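PDB 5DNL: imidazoleglycerol-phosphate dehydratase from Pyrococcus furiosus, which catalyses the manganese-dependent dehydration of imidazoleglycerol phosphate to imidazoleacetol phosphate, the sixth step of histidine biosynthesis. Local coordinates for the interface of chains A and B and the interface of chains A and C. Coordinates in Å, arbitrary orientation; residue numbers count along the deposited sequence, not the author numbering. Chains: chain A/B/C, Imidazoleglycerol-phosphate dehydratase.

Contact 1: the interface of chains A and B. Residues chain A 109-111, 143, 145-146; chain B 52, 115, 117, 121.
B:His52 and B:Ser117 of one subunit converge on a single carboxylate oxygen of A:Glu111 in the neighbouring one. The imidazole ND1 of B:His52 donates to A:Glu111 OE1 over 2.7 Å, almost straight and nearly in the ring plane, approaching on the syn side. The hydroxyl OG of B:Ser117 reaches the same OE1 from the anti side at 2.8 Å, and accepts in turn from the amide ND2 of A:Asn143. A:Glu111 gets there with CG anti to its backbone N (chi1 -171°) and an extended chain. Its other oxygen, OE2, takes an N-H from A:His145 ND1 at 2.8 Å, so that bonds to both oxygens restrain the rotation of the carboxylate. A:Asn143 meets the B:His52 ring edge-on, its amide nearly perpendicular to the imidazole, while its OD1 accepts the backbone N-H of A:His146 at the start of helix 144-162. That histidine sets its ring edge-to-face against B:His52 (planes 67° apart), with its NE2 3.3 Å from B:His52 NE2. It also points tip to tip at B:Glu121, whose OE1 lies 3.2 Å from A:His146 NE2 in the plane of that ring. Beside this dense cluster, water 2 links A:Glu111 OE2 with the backbone N of B:His52. Away from it the subunits meet more loosely, where water 1 joins the carbonyl O of A:Ala110 to the backbone N of B:Ser117. B:His52 and A:His145 each open an HHxxE sequence, the metal-binding motif of the family. B:His52 and B:Glu121 both serve as manganese ligands, and the convergence of A:His146 NE2 on them suggests that it shares in metal binding. The glutamate of one chain thus steadies a metal-binding histidine of the other, building the catalytic site of the dehydratase between subunits.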
loop_
_atom_site.group_PDB
_atom_site.type_symbol
_atom_site.label_atom_id
_atom_site.label_comp_id
_atom_site.label_asym_id
_atom_site.label_seq_id
_atom_site.Cartn_x
_atom_site.Cartn_y
_atom_site.Cartn_z
ATOM N N ASP A 109 22.102 -20.353 -2.522
ATOM C CA ASP A 109 22.564 -21.227 -3.600
ATOM C C ASP A 109 22.647 -22.665 -3.068
ATOM O O ASP A 109 23.603 -23.056 -2.373
ATOM C CB ASP A 109 23.917 -20.769 -4.139
ATOM C CG ASP A 109 23.949 -19.278 -4.560
ATOM O OD1 ASP A 109 22.930 -18.736 -5.023
ATOM O OD2 ASP A 109 25.034 -18.667 -4.433
ATOM N N ALA A 110 21.615 -23.446 -3.350
ATOM C CA ALA A 110 21.514 -24.802 -2.844
ATOM C C ALA A 110 22.542 -25.710 -3.496
ATOM O O ALA A 110 23.025 -25.444 -4.604
ATOM C CB ALA A 110 20.111 -25.338 -3.086
ATOM N N GLU A 111 22.845 -26.809 -2.823
ATOM C CA GLU A 111 23.775 -27.793 -3.349
ATOM C C GLU A 111 23.283 -29.193 -3.011
ATOM O O GLU A 111 22.920 -29.465 -1.853
ATOM C CB GLU A 111 25.146 -27.561 -2.715
ATOM C CG GLU A 111 26.262 -28.377 -3.338
ATOM C CD GLU A 111 27.628 -27.883 -2.891
ATOM O OE1 GLU A 111 27.890 -26.661 -3.017
ATOM O OE2 GLU A 111 28.392 -28.713 -2.363
ATOM N N ASN A 143 26.160 -19.674 -0.066
ATOM C CA ASN A 143 26.454 -21.006 -0.572
ATOM C C ASN A 143 26.169 -22.118 0.446
ATOM O O ASN A 143 26.657 -22.081 1.575
ATOM C CB ASN A 143 27.919 -21.086 -0.997
ATOM C CG ASN A 143 28.267 -22.408 -1.608
ATOM O OD1 ASN A 143 28.518 -23.369 -0.904
ATOM N ND2 ASN A 143 28.246 -22.483 -2.937
ATOM N N HIS A 145 27.115 -25.281 0.856
ATOM C CA HIS A 145 28.261 -26.058 1.347
ATOM C C HIS A 145 29.063 -25.192 2.303
ATOM O O HIS A 145 29.467 -25.659 3.380
ATOM C CB HIS A 145 29.110 -26.463 0.138
ATOM C CG HIS A 145 30.231 -27.418 0.401
ATOM N ND1 HIS A 145 30.510 -28.431 -0.485
ATOM C CD2 HIS A 145 31.205 -27.460 1.339
ATOM C CE1 HIS A 145 31.578 -29.095 -0.076
ATOM N NE2 HIS A 145 32.023 -28.525 1.022
ATOM N N HIS A 146 29.297 -23.932 1.941
ATOM C CA HIS A 146 30.085 -23.040 2.796
ATOM C C HIS A 146 29.375 -22.812 4.143
ATOM O O HIS A 146 30.008 -22.832 5.198
ATOM C CB HIS A 146 30.357 -21.712 2.126
ATOM C CG HIS A 146 31.188 -21.824 0.889
ATOM N ND1 HIS A 146 31.251 -20.820 -0.055
ATOM C CD2 HIS A 146 31.983 -22.824 0.434
ATOM C CE1 HIS A 146 32.069 -21.183 -1.021
ATOM N NE2 HIS A 146 32.512 -22.399 -0.765
ATOM N N HIS B 52 31.150 -30.043 -5.484
ATOM C CA HIS B 52 31.610 -28.671 -5.229
ATOM C C HIS B 52 33.130 -28.611 -5.246
ATOM O O HIS B 52 33.707 -27.713 -5.854
ATOM C CB HIS B 52 31.070 -28.214 -3.894
ATOM C CG HIS B 52 31.465 -26.838 -3.441
ATOM N ND1 HIS B 52 30.531 -25.974 -2.911
ATOM C CD2 HIS B 52 32.657 -26.197 -3.346
ATOM C CE1 HIS B 52 31.131 -24.875 -2.496
ATOM N NE2 HIS B 52 32.416 -24.976 -2.761
ATOM N N ALA B 115 23.800 -26.083 -11.286
ATOM C CA ALA B 115 23.548 -25.351 -10.060
ATOM C C ALA B 115 24.356 -24.081 -10.020
ATOM O O ALA B 115 25.548 -24.074 -10.376
ATOM C CB ALA B 115 23.895 -26.215 -8.864
ATOM N N SER B 117 25.448 -22.667 -7.347
ATOM C CA SER B 117 26.569 -22.932 -6.416
ATOM C C SER B 117 27.815 -23.401 -7.154
ATOM O O SER B 117 28.914 -22.886 -6.951
ATOM C CB SER B 117 26.200 -23.991 -5.364
ATOM O OG SER B 117 27.386 -24.515 -4.694
ATOM N N GLU B 121 31.323 -21.383 -7.869
ATOM C CA GLU B 121 32.568 -21.889 -7.291
ATOM C C GLU B 121 33.623 -22.183 -8.363
ATOM O O GLU B 121 34.823 -21.933 -8.147
ATOM C CB GLU B 121 32.302 -23.059 -6.357
ATOM C CG GLU B 121 31.642 -22.584 -5.083
ATOM C CD GLU B 121 32.525 -21.625 -4.327
ATOM O OE1 GLU B 121 33.542 -22.057 -3.728
ATOM O OE2 GLU B 121 32.243 -20.410 -4.399
HETATM O O HOH W 1 22.846 -23.418 -6.373
HETATM O O HOH W 2 29.149 -30.986 -3.604
#

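Contact 2: the interface of chains A and C. Residues chain A 76-77, 92-94; chain C 37, 82-83, 153.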
loop_
_atom_site.group_PDB
_atom_site.type_symbol
_atom_site.label_atom_id
_atom_site.label_comp_id
_atom_site.label_asym_id
_atom_site.label_seq_id
_atom_site.Cartn_x
_atom_site.Cartn_y
_atom_site.Cartn_z
ATOM N N ARG A 76 31.900 -26.094 30.014
ATOM C CA ARG A 76 30.431 -25.970 29.782
ATOM C C ARG A 76 30.092 -25.099 28.557
ATOM O O ARG A 76 29.272 -25.496 27.737
ATOM C CB ARG A 76 29.672 -25.466 31.021
ATOM C CG ARG A 76 28.183 -25.292 30.795
ATOM C CD ARG A 76 27.489 -24.776 32.033
ATOM N NE ARG A 76 26.116 -24.406 31.681
ATOM C CZ ARG A 76 25.264 -23.749 32.471
ATOM N NH1 ARG A 76 25.581 -23.420 33.731
ATOM N NH2 ARG A 76 24.062 -23.456 32.003
ATOM N N PHE A 77 30.688 -23.920 28.485
ATOM C CA PHE A 77 30.429 -22.958 27.427
ATOM C C PHE A 77 31.521 -22.943 26.379
ATOM O O PHE A 77 32.705 -22.977 26.721
ATOM C CB PHE A 77 30.287 -21.581 28.026
ATOM C CG PHE A 77 29.119 -21.447 28.952
ATOM C CD1 PHE A 77 27.863 -21.193 28.438
ATOM C CD2 PHE A 77 29.264 -21.583 30.331
ATOM C CE1 PHE A 77 26.765 -21.078 29.272
ATOM C CE2 PHE A 77 28.160 -21.474 31.165
ATOM C CZ PHE A 77 26.912 -21.207 30.632
ATOM N N SER A 92 27.163 -21.431 19.084
ATOM C CA SER A 92 27.257 -21.227 20.527
ATOM C C SER A 92 26.705 -22.435 21.241
ATOM O O SER A 92 25.571 -22.864 20.956
ATOM C CB SER A 92 26.479 -19.963 20.923
ATOM O OG SER A 92 26.552 -19.698 22.330
ATOM N N VAL A 93 27.494 -22.992 22.173
ATOM C CA VAL A 93 27.145 -24.212 22.883
ATOM C C VAL A 93 27.169 -23.968 24.382
ATOM O O VAL A 93 28.070 -23.309 24.901
ATOM C CB VAL A 93 28.130 -25.352 22.526
ATOM C CG1 VAL A 93 27.905 -26.589 23.403
ATOM C CG2 VAL A 93 28.033 -25.713 21.058
ATOM N N ASP A 94 26.167 -24.502 25.073
ATOM C CA ASP A 94 26.143 -24.572 26.533
ATOM C C ASP A 94 25.794 -26.015 26.885
ATOM O O ASP A 94 24.667 -26.462 26.615
ATOM C CB ASP A 94 25.126 -23.563 27.083
ATOM C CG ASP A 94 24.818 -23.743 28.535
ATOM O OD1 ASP A 94 25.431 -24.616 29.175
ATOM O OD2 ASP A 94 23.931 -23.006 29.048
ATOM N N TYR C 37 30.586 -15.736 36.975
ATOM C CA TYR C 37 31.226 -15.705 35.663
ATOM C C TYR C 37 32.404 -14.729 35.606
ATOM O O TYR C 37 33.316 -14.922 34.800
ATOM C CB TYR C 37 30.197 -15.488 34.540
ATOM C CG TYR C 37 29.316 -16.733 34.423
ATOM C CD1 TYR C 37 29.707 -17.796 33.636
ATOM C CD2 TYR C 37 28.173 -16.878 35.178
ATOM C CE1 TYR C 37 28.946 -18.955 33.561
ATOM C CE2 TYR C 37 27.416 -18.036 35.143
ATOM C CZ TYR C 37 27.786 -19.065 34.320
ATOM O OH TYR C 37 27.035 -20.218 34.257
ATOM N N MET C 82 26.743 -15.385 25.258
ATOM C CA MET C 82 26.158 -16.269 26.221
ATOM C C MET C 82 24.788 -16.772 25.792
ATOM O O MET C 82 23.871 -15.957 25.617
ATOM C CB MET C 82 26.003 -15.522 27.550
ATOM C CG MET C 82 25.354 -16.303 28.656
ATOM S SD MET C 82 26.157 -17.883 29.016
ATOM C CE MET C 82 27.774 -17.320 29.356
ATOM N N PRO C 83 24.637 -18.104 25.622
ATOM C CA PRO C 83 23.336 -18.698 25.406
ATOM C C PRO C 83 22.663 -18.991 26.744
ATOM O O PRO C 83 23.334 -19.218 27.765
ATOM C CB PRO C 83 23.664 -19.991 24.668
ATOM C CG PRO C 83 25.006 -20.375 25.204
ATOM C CD PRO C 83 25.717 -19.123 25.557
ATOM N N LYS C 153 25.470 -13.013 33.019
ATOM C CA LYS C 153 26.562 -13.989 32.857
ATOM C C LYS C 153 27.614 -13.432 31.903
ATOM O O LYS C 153 28.826 -13.540 32.136
ATOM C CB LYS C 153 26.056 -15.303 32.290
ATOM C CG LYS C 153 25.157 -16.172 33.180
ATOM C CD LYS C 153 24.948 -17.542 32.547
ATOM C CE LYS C 153 24.166 -18.518 33.428
ATOM N NZ LYS C 153 24.138 -19.884 32.836
HETATM O O HOH W 3 23.287 -20.510 30.241
#
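Strands 77-84 and 87-94 of chain A, with A:Arg76 just ahead of the first, meet the end of strand 77-84 and helices 25-38 and 144-162 of chain C. A:Phe77 carries much of the apolar contact. With CG anti to its carbonyl carbon (chi1 -64°), its ring is covered by A:Arg76 CG over one face and by the methyl CE of C:Met82 over the opposite one, both toward the rim. C:Met82, bent at its second and third torsions, brings SD to 3.3 Å from A:Phe77 CE1. From another direction C:Tyr37 crosses A:Phe77 at about a right angle, its CE1 3.6 Å from A:Phe77 CE2. C:Pro83 wedges its CG against A:Ser92 OG and, at 3.7 Å, against A:Asp94 CB. At the rim A:Arg76 and A:Asp94 pair within chain A. The guanidinium of A:Arg76 grips A:Asp94 side-on: NE makes a salt-bridging hydrogen bond to OD1 at 2.6 Å, and NH2 a hydrogen bond to OD2 at 3.0 Å, the latter on the syn lone pair and tilted from the guanidinium plane. Water 3, lying at the edge of the A:Phe77 ring, joins the subunits by contacting A:Asp94 OD2, C:Pro83 O and C:Lys153 NZ, the last at 2.8 Å. The side-chain nitrogen NZ of C:Lys153 stands 3.7 Å from A:Arg76 NH2, and the nearby carboxylate of A:Asp94 probably eases any repulsion between them. A leucine in place of A:Arg76 would probably leave the A:Asp94 carboxylate without its two-nitrogen partner and freer to turn. A:Arg76 belongs to the pocket that holds the phosphonate inhibitor and is likely to bind the substrate's phosphate; A:Asp94 of its own chain holds it, while the largely apolar interface that joins the subunits packs beside it.

About 31 Å separates the centres of contact 1 and contact 2, which engage chain A with two different neighbours in the 24-subunit assembly. No residue position is common to them, but helix 144-162 serves both: its first turn supplies histidines in contact 1, and its middle supplies a lysine from chain C in contact 2. Contact 1 is polar and built around metal-binding side chains, whereas contact 2 is mostly apolar and borders the phosphonate pocket. Every copy repeats both, and the metal-binding groups of contact 1 lean on a neighbouring subunit, which suggests that assembly and activity are coupled.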